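Local coordinates for glutathione S-transferase (Acinetobacter baumannii, PDB 4MP4), which probably catalyses the conjugation of reduced glutathione to electrophilic substrates, as a glutathione transferase, at residues F8-D13 and I33-A38; A114-R119 and L174-Q179; T88-K93 and G161-V166; V147-L152 and S185-N190; A21-V26 and D167-L172. One frame throughout, in Å; residues are numbered along the deposited sequence.

Contact 1. Residues F8-D13 and I33-A38; sequences FKLYTD and IPFEIA
Phe-8 turns one face of its ring to Ile-33, whose CG2 methyl makes a CH-pi contact 3.9 Å from the ring centroid and 30° off its normal. The methyl lies over the CD2-CE2 side. Further along, Phe-8 CB meets Phe-35 CB at 3.5 Å. Phe-35 CG sits between its backbone N and carbonyl carbon (chi1 67°), and ring atom CD2 comes within 4.1 Å of Leu-10 CB. The backbones that carry them, strands 8-13 and 36-38, run parallel in a beta-alpha-beta crossover through helix 19-30, the opening unit of the thioredoxin-like N-terminal domain. Four backbone bonds knit them, including Leu-10 N to Glu-36 O at 2.7 Å. On the sheet face that helix 19-30 packs against, the Leu-10 and Ile-37 side chains run alongside each other in the same direction, with Leu-10 CD2 3.8 Å from Ile-37 CD1. Ile-37 also meets Leu-207 and Tyr-215 of helix 199-215. The other face carries a salt bridge: the Lys-9 chain bends at chi3 (-123°) and again at chi4, carrying NZ to Glu-36 OE1, though the modelled separation is too short to be taken literally. Ala-38 CB touches Lys-9 CE at 4.0 Å and Tyr-11 CD2 at 4.2 Å.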
# COMPACT_ATOMS: atom_id res chain seq x y z
N PHE A 8 2.74 21.66 10.73
CA PHE A 8 2.89 20.24 10.41
C PHE A 8 3.35 19.50 11.66
O PHE A 8 4.34 19.88 12.27
CB PHE A 8 3.95 20.04 9.34
CG PHE A 8 3.49 20.32 7.94
CD1 PHE A 8 2.72 19.39 7.25
CD2 PHE A 8 3.84 21.50 7.30
CE1 PHE A 8 2.29 19.64 5.94
CE2 PHE A 8 3.42 21.76 6.00
CZ PHE A 8 2.65 20.82 5.32
N LYS A 9 2.64 18.45 12.04
CA LYS A 9 3.11 17.62 13.15
C LYS A 9 3.11 16.13 12.79
O LYS A 9 2.15 15.63 12.22
CB LYS A 9 2.27 17.87 14.41
CG LYS A 9 2.85 17.17 15.62
CD LYS A 9 2.02 17.37 16.85
CE LYS A 9 2.84 17.98 17.95
NZ LYS A 9 3.25 19.36 17.57
N LEU A 10 4.20 15.44 13.13
CA LEU A 10 4.36 14.01 12.85
C LEU A 10 4.24 13.17 14.12
O LEU A 10 4.96 13.42 15.08
CB LEU A 10 5.71 13.74 12.17
CG LEU A 10 6.09 12.26 11.94
CD1 LEU A 10 5.09 11.54 11.02
CD2 LEU A 10 7.48 12.15 11.40
N TYR A 11 3.35 12.18 14.13
CA TYR A 11 3.23 11.30 15.29
C TYR A 11 3.90 9.95 15.03
O TYR A 11 3.57 9.25 14.08
CB TYR A 11 1.76 11.12 15.71
CG TYR A 11 1.09 12.41 16.12
CD1 TYR A 11 0.82 13.39 15.17
CD2 TYR A 11 0.73 12.66 17.44
CE1 TYR A 11 0.23 14.58 15.52
CE2 TYR A 11 0.13 13.85 17.80
CZ TYR A 11 -0.12 14.81 16.84
OH TYR A 11 -0.73 16.01 17.16
N THR A 12 4.85 9.60 15.89
CA THR A 12 5.53 8.32 15.80
C THR A 12 5.22 7.43 17.01
O THR A 12 4.65 7.90 17.99
CB THR A 12 7.05 8.51 15.72
OG1 THR A 12 7.68 7.23 15.50
CG2 THR A 12 7.57 9.11 17.00
N ASP A 13 5.59 6.15 16.94
CA ASP A 13 5.52 5.31 18.12
C ASP A 13 6.62 5.77 19.09
O ASP A 13 7.65 6.27 18.67
CB ASP A 13 5.72 3.84 17.77
CG ASP A 13 7.06 3.57 17.10
OD1 ASP A 13 7.37 4.19 16.07
OD2 ASP A 13 7.81 2.72 17.62
N ILE A 33 10.51 20.70 4.78
CA ILE A 33 9.29 21.19 5.40
C ILE A 33 9.48 21.22 6.91
O ILE A 33 9.87 20.22 7.50
CB ILE A 33 8.10 20.30 5.03
CG1 ILE A 33 7.91 20.31 3.51
CG2 ILE A 33 6.86 20.73 5.76
CD1 ILE A 33 7.06 19.18 3.00
N PRO A 34 9.24 22.37 7.53
CA PRO A 34 9.40 22.44 8.98
C PRO A 34 8.23 21.75 9.62
O PRO A 34 7.11 21.88 9.12
CB PRO A 34 9.37 23.95 9.26
CG PRO A 34 8.59 24.52 8.13
CD PRO A 34 8.87 23.67 6.94
N PHE A 35 8.47 21.03 10.71
CA PHE A 35 7.40 20.27 11.35
C PHE A 35 7.81 19.91 12.76
O PHE A 35 8.99 19.93 13.08
CB PHE A 35 7.10 18.98 10.57
CG PHE A 35 8.22 17.97 10.59
CD1 PHE A 35 9.27 18.07 9.72
CD2 PHE A 35 8.20 16.92 11.50
CE1 PHE A 35 10.30 17.13 9.74
CE2 PHE A 35 9.22 15.98 11.52
CZ PHE A 35 10.27 16.09 10.63
N GLU A 36 6.83 19.56 13.58
CA GLU A 36 7.06 19.15 14.96
C GLU A 36 6.78 17.67 15.07
O GLU A 36 5.91 17.13 14.36
CB GLU A 36 6.13 19.91 15.93
CG GLU A 36 6.18 21.45 15.80
CD GLU A 36 4.96 22.15 16.40
OE1 GLU A 36 3.90 21.50 16.58
OE2 GLU A 36 5.05 23.36 16.70
N ILE A 37 7.49 17.01 15.98
CA ILE A 37 7.34 15.58 16.18
C ILE A 37 6.75 15.27 17.56
O ILE A 37 7.04 15.96 18.54
CB ILE A 37 8.71 14.87 16.02
CG1 ILE A 37 8.53 13.35 15.90
CG2 ILE A 37 9.63 15.18 17.17
CD1 ILE A 37 9.24 12.77 14.69
N ALA A 38 5.91 14.25 17.65
CA ALA A 38 5.41 13.79 18.94
C ALA A 38 5.29 12.26 18.96
O ALA A 38 5.30 11.61 17.91
CB ALA A 38 4.06 14.44 19.25

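Contact 2. Residues A114-R119 and L174-Q179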
# COMPACT_ATOMS: atom_id res chain seq x y z
N ALA A 114 6.93 -12.55 5.54
CA ALA A 114 7.75 -13.37 6.43
C ALA A 114 8.97 -12.61 6.96
O ALA A 114 9.31 -12.70 8.15
CB ALA A 114 8.16 -14.65 5.74
N LEU A 115 9.59 -11.84 6.07
CA LEU A 115 10.78 -11.06 6.40
C LEU A 115 10.50 -9.98 7.45
O LEU A 115 11.24 -9.87 8.45
CB LEU A 115 11.34 -10.42 5.13
CG LEU A 115 12.61 -9.59 5.27
CD1 LEU A 115 13.69 -10.41 5.96
CD2 LEU A 115 13.07 -9.10 3.89
N ARG A 116 9.45 -9.20 7.23
CA ARG A 116 9.05 -8.18 8.19
C ARG A 116 8.69 -8.79 9.55
O ARG A 116 9.05 -8.26 10.59
CB ARG A 116 7.90 -7.34 7.64
CG ARG A 116 8.32 -6.40 6.52
CD ARG A 116 7.17 -5.53 6.02
NE ARG A 116 6.23 -6.27 5.19
CZ ARG A 116 4.92 -6.33 5.41
NH1 ARG A 116 4.15 -7.04 4.60
NH2 ARG A 116 4.37 -5.69 6.43
N THR A 117 8.00 -9.92 9.52
CA THR A 117 7.60 -10.60 10.75
C THR A 117 8.81 -11.17 11.51
O THR A 117 8.89 -11.05 12.72
CB THR A 117 6.61 -11.73 10.44
OG1 THR A 117 5.45 -11.19 9.81
CG2 THR A 117 6.19 -12.43 11.70
N GLU A 118 9.74 -11.79 10.79
CA GLU A 118 10.83 -12.53 11.42
C GLU A 118 12.04 -11.65 11.69
O GLU A 118 12.97 -12.05 12.39
CB GLU A 118 11.23 -13.75 10.54
CG GLU A 118 10.11 -14.82 10.44
CD GLU A 118 10.41 -15.95 9.44
OE1 GLU A 118 11.57 -16.39 9.33
OE2 GLU A 118 9.46 -16.40 8.76
N ARG A 119 12.04 -10.46 11.09
CA ARG A 119 13.12 -9.51 11.31
C ARG A 119 12.52 -8.13 11.52
O ARG A 119 12.63 -7.26 10.64
CB ARG A 119 14.09 -9.49 10.13
CG ARG A 119 14.84 -10.81 9.89
CD ARG A 119 15.89 -11.06 10.97
NE ARG A 119 16.72 -12.23 10.72
CZ ARG A 119 16.53 -13.42 11.29
NH1 ARG A 119 15.53 -13.61 12.14
NH2 ARG A 119 17.35 -14.42 11.00
N LEU A 174 16.64 -3.88 3.71
CA LEU A 174 17.88 -4.65 3.68
C LEU A 174 18.57 -4.70 5.05
O LEU A 174 19.17 -5.70 5.42
CB LEU A 174 18.83 -4.10 2.61
CG LEU A 174 18.47 -4.36 1.14
CD1 LEU A 174 19.30 -3.46 0.23
CD2 LEU A 174 18.73 -5.80 0.81
N GLN A 175 18.44 -3.61 5.80
CA GLN A 175 19.06 -3.48 7.11
C GLN A 175 18.48 -4.47 8.11
O GLN A 175 19.17 -4.88 9.04
CB GLN A 175 18.93 -2.04 7.64
CG GLN A 175 20.02 -1.08 7.11
CD GLN A 175 21.40 -1.32 7.72
OE1 GLN A 175 21.89 -2.45 7.75
NE2 GLN A 175 22.02 -0.27 8.22
N ARG A 176 17.23 -4.87 7.89
CA ARG A 176 16.59 -5.89 8.73
C ARG A 176 17.41 -7.16 8.67
O ARG A 176 17.50 -7.91 9.64
CB ARG A 176 15.15 -6.18 8.25
CG ARG A 176 14.26 -4.97 8.21
CD ARG A 176 12.90 -5.24 7.57
NE ARG A 176 11.94 -5.51 8.63
CZ ARG A 176 10.90 -4.75 8.91
NH1 ARG A 176 10.62 -3.70 8.16
NH2 ARG A 176 10.12 -5.08 9.92
N LEU A 177 18.04 -7.40 7.53
CA LEU A 177 18.84 -8.59 7.33
C LEU A 177 20.29 -8.36 7.74
O LEU A 177 20.89 -9.16 8.46
CB LEU A 177 18.77 -8.98 5.86
CG LEU A 177 17.46 -9.61 5.41
CD1 LEU A 177 17.41 -9.67 3.89
CD2 LEU A 177 17.34 -11.01 6.02
N ILE A 178 20.84 -7.24 7.28
CA ILE A 178 22.23 -6.92 7.53
C ILE A 178 22.54 -6.81 9.02
O ILE A 178 23.46 -7.45 9.53
CB ILE A 178 22.62 -5.62 6.80
CG1 ILE A 178 22.51 -5.83 5.28
CG2 ILE A 178 24.02 -5.19 7.20
CD1 ILE A 178 22.38 -4.57 4.48
N GLN A 179 21.73 -6.02 9.72
CA GLN A 179 21.99 -5.73 11.12
C GLN A 179 21.76 -6.94 12.01
O GLN A 179 22.25 -6.98 13.14
CB GLN A 179 21.14 -4.55 11.59
CG GLN A 179 21.47 -3.28 10.84
CD GLN A 179 22.94 -2.95 11.00
OE1 GLN A 179 23.49 -3.15 12.07
NE2 GLN A 179 23.59 -2.49 9.93
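This is a largely polar helix-end contact within the all-helical C-terminal domain: Arg-176, on helix 165-178, reaches the carbonyl of Arg-119, the first residue after helix 113-118, and more weakly that of Arg-116 in the helix's last turn. The main bond runs from Arg-176 NE to Arg-119 O at 2.8 Å, fairly straight at 156°, with the oxygen near the guanidinium plane. Arg-176 NH2 adds two weak bonds, to the same oxygen and to Arg-116 O. Arg-119 has left helical geometry, and its carbonyl faces the arginine. A guanidinium set among carbonyls at a helix C-terminus is probably well suited electrostatically to that end.

Arg-116 closes over one face of the group, its CG lying 3.8 Å above the plane and over the centre. Its own guanidinium is turned 88° to that of Arg-176 and bonds Asp-111 O through NH1. The Arg-119 side chain bends at chi2 (-72°); beyond the bend NE forms a salt bridge with Asp-182, while NH1 donates to Glu-118 O at 3.0 Å. The apolar share is smaller: Leu-115 CD1 and Leu-177 CD2 touch at 3.7 Å, the two side chains crossing at about a right angle. Helix 135-151 packs against this pair, with Leu-144 against Leu-115 and Phe-145 against Leu-177, while Ile-124 of the short helix 122-125 packs on Arg-176.

Contact 3. Residues T88-K93 and G161-V166; sequences TAIYPK and GSWSIV
Ile-90 O, in the loop between helix 74-84 and helix 95-110, accepts a nearly straight hydrogen bond from Ile-165 N at 3.0 Å, with an angle of 173° at the hydrogen. The donor lies at the start of helix 165-178. The same oxygen is hemmed in by carbon, with Ser-164 CB at 3.4 Å and Ile-165 CG2 at 3.6 Å from Ile-90 O. Near this end of the helix, Ser-164 N bonds Asp-167 OD2, one of the two bonds of a capping box; the Ser-x-x-Asp sequence is consistent with the N-capping box known at this helix in glutathione transferases.

Ile-165 is the apolar hub. Its CG2 branch, set between the backbone N and the carbonyl carbon, approaches the Tyr-91 ring obliquely in an off-centre CH-pi contact, 4.2 Å from the ring centroid and nearest to Tyr-91 CE1 at 3.7 Å. Tyr-91 OH is engaged with Gln-105 of helix 95-110. Ile-90 lies side by side with Ile-165, and its CB meets Trp-163 CZ3 at 4.2 Å. The indole has Ile-165 N over one face, offset toward the rim, and packs on Val-26 of helix 19-30. One directional backbone bond wrapped in hydrocarbon thus ties the connection between the two domains to the start of helix 165-178, and burial probably shields that bond from competing water.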
# COMPACT_ATOMS: atom_id res chain seq x y z
N THR A 88 9.84 19.95 -5.13
CA THR A 88 10.86 19.22 -4.40
C THR A 88 10.46 17.76 -4.35
O THR A 88 10.19 17.20 -3.28
CB THR A 88 11.04 19.74 -2.97
OG1 THR A 88 9.77 19.72 -2.30
CG2 THR A 88 11.60 21.15 -3.00
N ALA A 89 10.44 17.14 -5.53
CA ALA A 89 9.96 15.78 -5.66
C ALA A 89 10.90 14.81 -4.95
O ALA A 89 12.12 14.98 -4.96
CB ALA A 89 9.81 15.42 -7.13
N ILE A 90 10.32 13.81 -4.30
CA ILE A 90 11.10 12.75 -3.68
C ILE A 90 10.78 11.42 -4.36
O ILE A 90 11.03 10.36 -3.81
CB ILE A 90 10.88 12.67 -2.16
CG1 ILE A 90 9.42 12.38 -1.84
CG2 ILE A 90 11.31 13.97 -1.48
CD1 ILE A 90 9.12 12.41 -0.36
N TYR A 91 10.19 11.52 -5.55
CA TYR A 91 10.03 10.42 -6.50
C TYR A 91 10.67 10.86 -7.82
O TYR A 91 10.80 12.05 -8.06
CB TYR A 91 8.54 10.11 -6.73
CG TYR A 91 7.88 9.48 -5.54
CD1 TYR A 91 8.08 8.14 -5.23
CD2 TYR A 91 7.08 10.23 -4.70
CE1 TYR A 91 7.48 7.56 -4.12
CE2 TYR A 91 6.48 9.66 -3.59
CZ TYR A 91 6.68 8.32 -3.31
OH TYR A 91 6.10 7.75 -2.22
N PRO A 92 11.07 9.90 -8.67
CA PRO A 92 11.73 10.26 -9.92
C PRO A 92 10.82 11.14 -10.79
O PRO A 92 9.59 11.10 -10.60
CB PRO A 92 11.96 8.90 -10.60
CG PRO A 92 11.89 7.90 -9.48
CD PRO A 92 10.88 8.44 -8.54
N LYS A 93 11.39 11.93 -11.70
CA LYS A 93 10.55 12.82 -12.51
C LYS A 93 9.95 12.13 -13.74
O LYS A 93 8.83 12.43 -14.12
CB LYS A 93 11.23 14.15 -12.85
CG LYS A 93 12.41 14.05 -13.79
CD LYS A 93 13.04 15.41 -14.05
CE LYS A 93 14.46 15.25 -14.61
NZ LYS A 93 15.35 14.47 -13.69
N GLY A 161 18.40 6.72 -10.59
CA GLY A 161 19.29 7.79 -11.03
C GLY A 161 19.74 8.60 -9.83
O GLY A 161 20.81 8.36 -9.26
N SER A 162 18.90 9.54 -9.43
CA SER A 162 19.15 10.29 -8.22
C SER A 162 18.32 9.75 -7.07
O SER A 162 17.42 8.94 -7.26
CB SER A 162 18.86 11.78 -8.43
OG SER A 162 17.55 11.99 -8.93
N TRP A 163 18.63 10.19 -5.87
CA TRP A 163 17.96 9.73 -4.68
C TRP A 163 16.43 9.88 -4.75
O TRP A 163 15.91 10.88 -5.24
CB TRP A 163 18.51 10.48 -3.48
CG TRP A 163 17.93 9.97 -2.21
CD1 TRP A 163 18.42 8.94 -1.45
CD2 TRP A 163 16.75 10.43 -1.56
NE1 TRP A 163 17.61 8.74 -0.36
CE2 TRP A 163 16.57 9.63 -0.40
CE3 TRP A 163 15.81 11.42 -1.84
CZ2 TRP A 163 15.51 9.81 0.47
CZ3 TRP A 163 14.74 11.60 -0.97
CH2 TRP A 163 14.60 10.80 0.18
N SER A 164 15.71 8.87 -4.27
CA SER A 164 14.28 9.00 -4.00
C SER A 164 13.95 8.34 -2.68
O SER A 164 14.74 7.55 -2.15
CB SER A 164 13.45 8.37 -5.11
OG SER A 164 13.86 7.05 -5.36
N ILE A 165 12.77 8.65 -2.14
CA ILE A 165 12.38 8.12 -0.83
C ILE A 165 12.44 6.57 -0.81
O ILE A 165 12.56 5.95 0.26
CB ILE A 165 10.97 8.65 -0.42
CG1 ILE A 165 10.66 8.40 1.06
CG2 ILE A 165 9.90 8.06 -1.30
CD1 ILE A 165 11.61 9.11 2.00
N VAL A 166 12.39 5.96 -1.99
CA VAL A 166 12.37 4.51 -2.08
C VAL A 166 13.76 3.94 -1.77
O VAL A 166 13.90 2.78 -1.34
CB VAL A 166 11.82 4.00 -3.45
CG1 VAL A 166 11.68 2.49 -3.44
CG2 VAL A 166 10.48 4.61 -3.75

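Contact 4. Residues V147-L152 and S185-N190; sequences VAEKLL and SERLKN
Glu-149 and Ser-185 make the shortest direct polar bond between the segments: Ser-185 OG donates to Glu-149 OE1 at 2.8 Å, meeting the carboxylate on its syn side but 26° out of its plane. Ser-185 is the N-cap residue of helix 186-196, and its OG also accepts from Leu-188 N at 3.2 Å, so the glutamate fixes the group that caps the helix. A second polar link joins Arg-187 NH2 to Leu-152 O at 3.1 Å, on a carbonyl lone pair and in the guanidinium plane. The bend of the arginine chain at chi2 (84°) turns CD toward Leu-152, at the end of helix 135-151. A water donates to Glu-149 O, with weaker bonds to Leu-152 O and Arg-187 NE. Arg-187 NE has a further long, weak ion pair with Asp-155.

The van der Waals contacts centre on Leu-188. Its CD2 methyl meets Ala-148 CB at 4.0 Å and Leu-152 CD1 at 4.1 Å, while CD1 packs against the Glu-149 carboxylate, 3.8 Å from OE1.

The axes of segments 147-151 and 186-190 are inclined at 77° to each other, 10.8 Å apart at closest approach. Helix 165-178 adjoins both helices, Leu-170 touching Ala-148 and Ile-178 touching Lys-189; helix 95-110 packs against Val-147 and Leu-151.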
# COMPACT_ATOMS: atom_id res chain seq x y z
N VAL A 147 15.11 -8.67 -6.70
CA VAL A 147 14.57 -7.37 -7.12
C VAL A 147 15.56 -6.21 -6.96
O VAL A 147 15.71 -5.39 -7.87
CB VAL A 147 13.26 -7.05 -6.37
CG1 VAL A 147 12.73 -5.66 -6.77
CG2 VAL A 147 12.21 -8.14 -6.66
N ALA A 148 16.23 -6.12 -5.82
CA ALA A 148 17.17 -5.03 -5.60
C ALA A 148 18.41 -5.15 -6.50
O ALA A 148 18.92 -4.15 -6.99
CB ALA A 148 17.57 -4.95 -4.14
N GLU A 149 18.89 -6.37 -6.73
CA GLU A 149 20.04 -6.51 -7.63
C GLU A 149 19.69 -6.20 -9.09
O GLU A 149 20.50 -5.64 -9.82
CB GLU A 149 20.71 -7.87 -7.47
CG GLU A 149 22.16 -7.76 -6.99
CD GLU A 149 22.49 -8.73 -5.86
OE1 GLU A 149 23.55 -8.56 -5.21
OE2 GLU A 149 21.68 -9.66 -5.61
N LYS A 150 18.47 -6.54 -9.50
CA LYS A 150 17.98 -6.17 -10.82
C LYS A 150 17.86 -4.65 -11.00
O LYS A 150 18.36 -4.09 -11.98
CB LYS A 150 16.63 -6.83 -11.08
CG LYS A 150 16.01 -6.46 -12.42
CD LYS A 150 16.99 -6.70 -13.57
CE LYS A 150 16.35 -6.33 -14.91
NZ LYS A 150 15.63 -5.03 -14.82
N LEU A 151 17.20 -4.00 -10.06
CA LEU A 151 17.02 -2.55 -10.11
C LEU A 151 18.32 -1.78 -9.87
O LEU A 151 18.42 -0.61 -10.21
CB LEU A 151 15.96 -2.11 -9.10
CG LEU A 151 14.50 -2.47 -9.36
CD1 LEU A 151 13.66 -2.04 -8.17
CD2 LEU A 151 13.97 -1.84 -10.64
N LEU A 152 19.31 -2.42 -9.27
CA LEU A 152 20.57 -1.74 -8.99
C LEU A 152 21.74 -2.25 -9.84
O LEU A 152 22.91 -2.13 -9.45
CB LEU A 152 20.94 -1.85 -7.51
CG LEU A 152 20.09 -1.04 -6.54
CD1 LEU A 152 20.49 -1.41 -5.12
CD2 LEU A 152 20.25 0.48 -6.79
N SER A 185 24.60 -9.95 0.04
CA SER A 185 25.70 -9.72 -0.90
C SER A 185 26.47 -8.44 -0.58
O SER A 185 25.89 -7.47 -0.08
CB SER A 185 25.16 -9.67 -2.33
OG SER A 185 24.68 -8.36 -2.62
N GLU A 186 27.77 -8.44 -0.86
CA GLU A 186 28.61 -7.26 -0.67
C GLU A 186 28.06 -6.02 -1.37
O GLU A 186 28.10 -4.91 -0.83
CB GLU A 186 30.05 -7.53 -1.14
CG GLU A 186 30.88 -8.40 -0.20
CD GLU A 186 31.01 -7.81 1.21
OE1 GLU A 186 31.08 -6.56 1.33
OE2 GLU A 186 31.02 -8.59 2.19
N ARG A 187 27.54 -6.21 -2.57
CA ARG A 187 27.02 -5.11 -3.38
C ARG A 187 25.84 -4.43 -2.69
O ARG A 187 25.73 -3.20 -2.72
CB ARG A 187 26.63 -5.62 -4.77
CG ARG A 187 25.62 -4.77 -5.49
CD ARG A 187 26.30 -3.65 -6.20
NE ARG A 187 25.34 -2.74 -6.82
CZ ARG A 187 24.91 -1.62 -6.26
NH1 ARG A 187 25.36 -1.26 -5.06
NH2 ARG A 187 24.04 -0.84 -6.90
N LEU A 188 24.98 -5.23 -2.06
CA LEU A 188 23.80 -4.70 -1.38
C LEU A 188 24.09 -4.10 -0.01
O LEU A 188 23.37 -3.21 0.43
CB LEU A 188 22.70 -5.76 -1.29
CG LEU A 188 22.13 -6.16 -2.64
CD1 LEU A 188 21.14 -7.30 -2.49
CD2 LEU A 188 21.48 -4.94 -3.31
N LYS A 189 25.13 -4.58 0.66
CA LYS A 189 25.56 -3.95 1.91
C LYS A 189 26.09 -2.55 1.62
O LYS A 189 25.71 -1.58 2.28
CB LYS A 189 26.64 -4.76 2.62
CG LYS A 189 26.10 -6.00 3.32
CD LYS A 189 27.22 -6.78 3.97
CE LYS A 189 26.75 -8.10 4.52
NZ LYS A 189 27.92 -8.89 5.04
N ASN A 190 26.95 -2.45 0.62
CA ASN A 190 27.46 -1.15 0.18
C ASN A 190 26.34 -0.16 -0.13
O ASN A 190 26.38 0.98 0.34
CB ASN A 190 28.40 -1.31 -1.02
CG ASN A 190 29.73 -1.94 -0.64
OD1 ASN A 190 30.19 -1.84 0.50
ND2 ASN A 190 30.37 -2.59 -1.61
O HOH W 1 23.35 -4.73 -8.66

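Contact 5. Residues A21-V26 and D167-L172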
# COMPACT_ATOMS: atom_id res chain seq x y z
N ALA A 21 6.90 5.59 9.94
CA ALA A 21 7.15 6.89 10.58
C ALA A 21 8.52 7.37 10.14
O ALA A 21 8.69 8.54 9.79
CB ALA A 21 7.10 6.79 12.10
N PHE A 22 9.49 6.46 10.18
CA PHE A 22 10.82 6.75 9.67
C PHE A 22 10.76 7.36 8.26
O PHE A 22 11.35 8.40 7.98
CB PHE A 22 11.67 5.47 9.69
CG PHE A 22 12.86 5.50 8.78
CD1 PHE A 22 14.01 6.20 9.13
CD2 PHE A 22 12.85 4.81 7.57
CE1 PHE A 22 15.12 6.20 8.30
CE2 PHE A 22 13.95 4.82 6.73
CZ PHE A 22 15.10 5.51 7.10
N THR A 23 9.99 6.72 7.39
CA THR A 23 9.88 7.10 5.99
C THR A 23 9.29 8.50 5.75
O THR A 23 9.76 9.26 4.89
CB THR A 23 9.06 6.04 5.26
OG1 THR A 23 9.73 4.78 5.37
CG2 THR A 23 8.87 6.40 3.81
N VAL A 24 8.27 8.85 6.53
CA VAL A 24 7.68 10.19 6.46
C VAL A 24 8.60 11.28 7.03
O VAL A 24 8.71 12.38 6.47
CB VAL A 24 6.31 10.25 7.16
CG1 VAL A 24 5.75 11.66 7.14
CG2 VAL A 24 5.35 9.27 6.49
N PHE A 25 9.26 10.98 8.15
CA PHE A 25 10.25 11.88 8.73
C PHE A 25 11.32 12.21 7.70
O PHE A 25 11.70 13.39 7.54
CB PHE A 25 10.90 11.22 9.95
CG PHE A 25 12.07 11.98 10.53
CD1 PHE A 25 13.36 11.77 10.06
CD2 PHE A 25 11.89 12.85 11.60
CE1 PHE A 25 14.44 12.45 10.61
CE2 PHE A 25 12.97 13.53 12.15
CZ PHE A 25 14.25 13.32 11.66
N VAL A 26 11.79 11.17 7.00
CA VAL A 26 12.81 11.34 5.97
C VAL A 26 12.28 12.24 4.85
O VAL A 26 12.95 13.19 4.42
CB VAL A 26 13.36 10.00 5.41
CG1 VAL A 26 14.24 10.25 4.17
CG2 VAL A 26 14.13 9.23 6.49
N ASP A 167 14.80 4.76 -1.97
CA ASP A 167 16.14 4.32 -1.56
C ASP A 167 16.16 4.10 -0.05
O ASP A 167 16.70 3.09 0.45
CB ASP A 167 17.25 5.30 -1.97
CG ASP A 167 17.46 5.35 -3.49
OD1 ASP A 167 17.95 4.33 -4.07
OD2 ASP A 167 17.14 6.41 -4.10
N ALA A 168 15.52 5.02 0.68
CA ALA A 168 15.51 4.94 2.13
C ALA A 168 14.67 3.73 2.59
O ALA A 168 15.00 3.08 3.59
CB ALA A 168 15.00 6.25 2.74
N GLU A 169 13.62 3.42 1.84
CA GLU A 169 12.72 2.33 2.19
C GLU A 169 13.38 0.97 1.93
O GLU A 169 13.22 0.03 2.72
CB GLU A 169 11.39 2.43 1.43
CG GLU A 169 10.58 3.69 1.70
CD GLU A 169 9.47 3.91 0.66
OE1 GLU A 169 9.49 3.24 -0.39
OE2 GLU A 169 8.57 4.76 0.88
N LEU A 170 14.11 0.87 0.82
CA LEU A 170 14.78 -0.37 0.45
C LEU A 170 15.93 -0.64 1.41
O LEU A 170 16.09 -1.76 1.89
CB LEU A 170 15.30 -0.31 -0.99
CG LEU A 170 16.05 -1.55 -1.51
CD1 LEU A 170 15.14 -2.78 -1.57
CD2 LEU A 170 16.66 -1.28 -2.87
N ALA A 171 16.73 0.38 1.69
CA ALA A 171 17.83 0.25 2.64
C ALA A 171 17.34 -0.27 3.99
O ALA A 171 17.96 -1.16 4.56
CB ALA A 171 18.59 1.56 2.81
N LEU A 172 16.25 0.30 4.51
CA LEU A 172 15.75 -0.14 5.81
C LEU A 172 15.39 -1.63 5.73
O LEU A 172 15.71 -2.40 6.63
CB LEU A 172 14.57 0.71 6.30
CG LEU A 172 14.01 0.24 7.65
CD1 LEU A 172 13.50 1.42 8.48
CD2 LEU A 172 12.91 -0.89 7.50
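Phe-22 and Ala-168 lose the most surface where helix 19-30 of the N-terminal domain meets helix 165-178 of the C-terminal domain. The phenyl ring, its CG anti to the backbone N (chi1 160°), presents an edge to Ala-168: the carbonyl oxygen lies in the ring plane, with Phe-22 CE2 3.7 Å from Ala-168 O. Leu-172, one turn on, slides past the ring in the opposite direction, bringing Leu-172 CD1 to 3.6 Å from Phe-22 CD2. One face of the phenyl takes Val-26 CG2 from its own helix, 3.7 Å above the plane and toward the rim, and Trp-204 of helix 199-215 meets the ring edge-to-face. The Ala-168 methyl in turn reaches Val-26 CG1 at 4.3 Å.

Thr-23 and Glu-169 cross at about a right angle beside this pair. Thr-23 CG2 packs 3.8 Å from Glu-169 CG and 3.4 Å from Glu-169 OE2. Thr-23 OG1 bonds Pro-19 O, and Glu-169 OE2 bonds Gln-105. The short helical segments run roughly antiparallel at 148°, their axes 10.2 Å apart at closest approach.

No hydrogen bond spans the two segments, so here the domains meet by fit of shape and exclusion of water, with Thr-23 OG1 bonded within its own helix and Glu-169 OE2 to helix 95-110.

Contact 5 lies about 2 Å from the centre of the chain, at the domain interface. Contact 1 sits about 15 Å away, centre to centre, on the thioredoxin-like side, where Leu-10, Thr-12 and Phe-35 pack on helix 19-30; contact 3 is about 12 Å away between centres, with Ile-165 against Thr-23 and Val-26. Contact 1 closes before contacts 2, 3 and 4 open, whereas its segments alternate with those of contact 5. The centres of contacts 1 and 4, about 32 Å apart, lie on opposite sides of the chain's centre. Contacts 2, 3 and 5 share helix 165-178, and contact 4 joins the helices before and after it, so this helix carries packing from the domain interface into the helical domain.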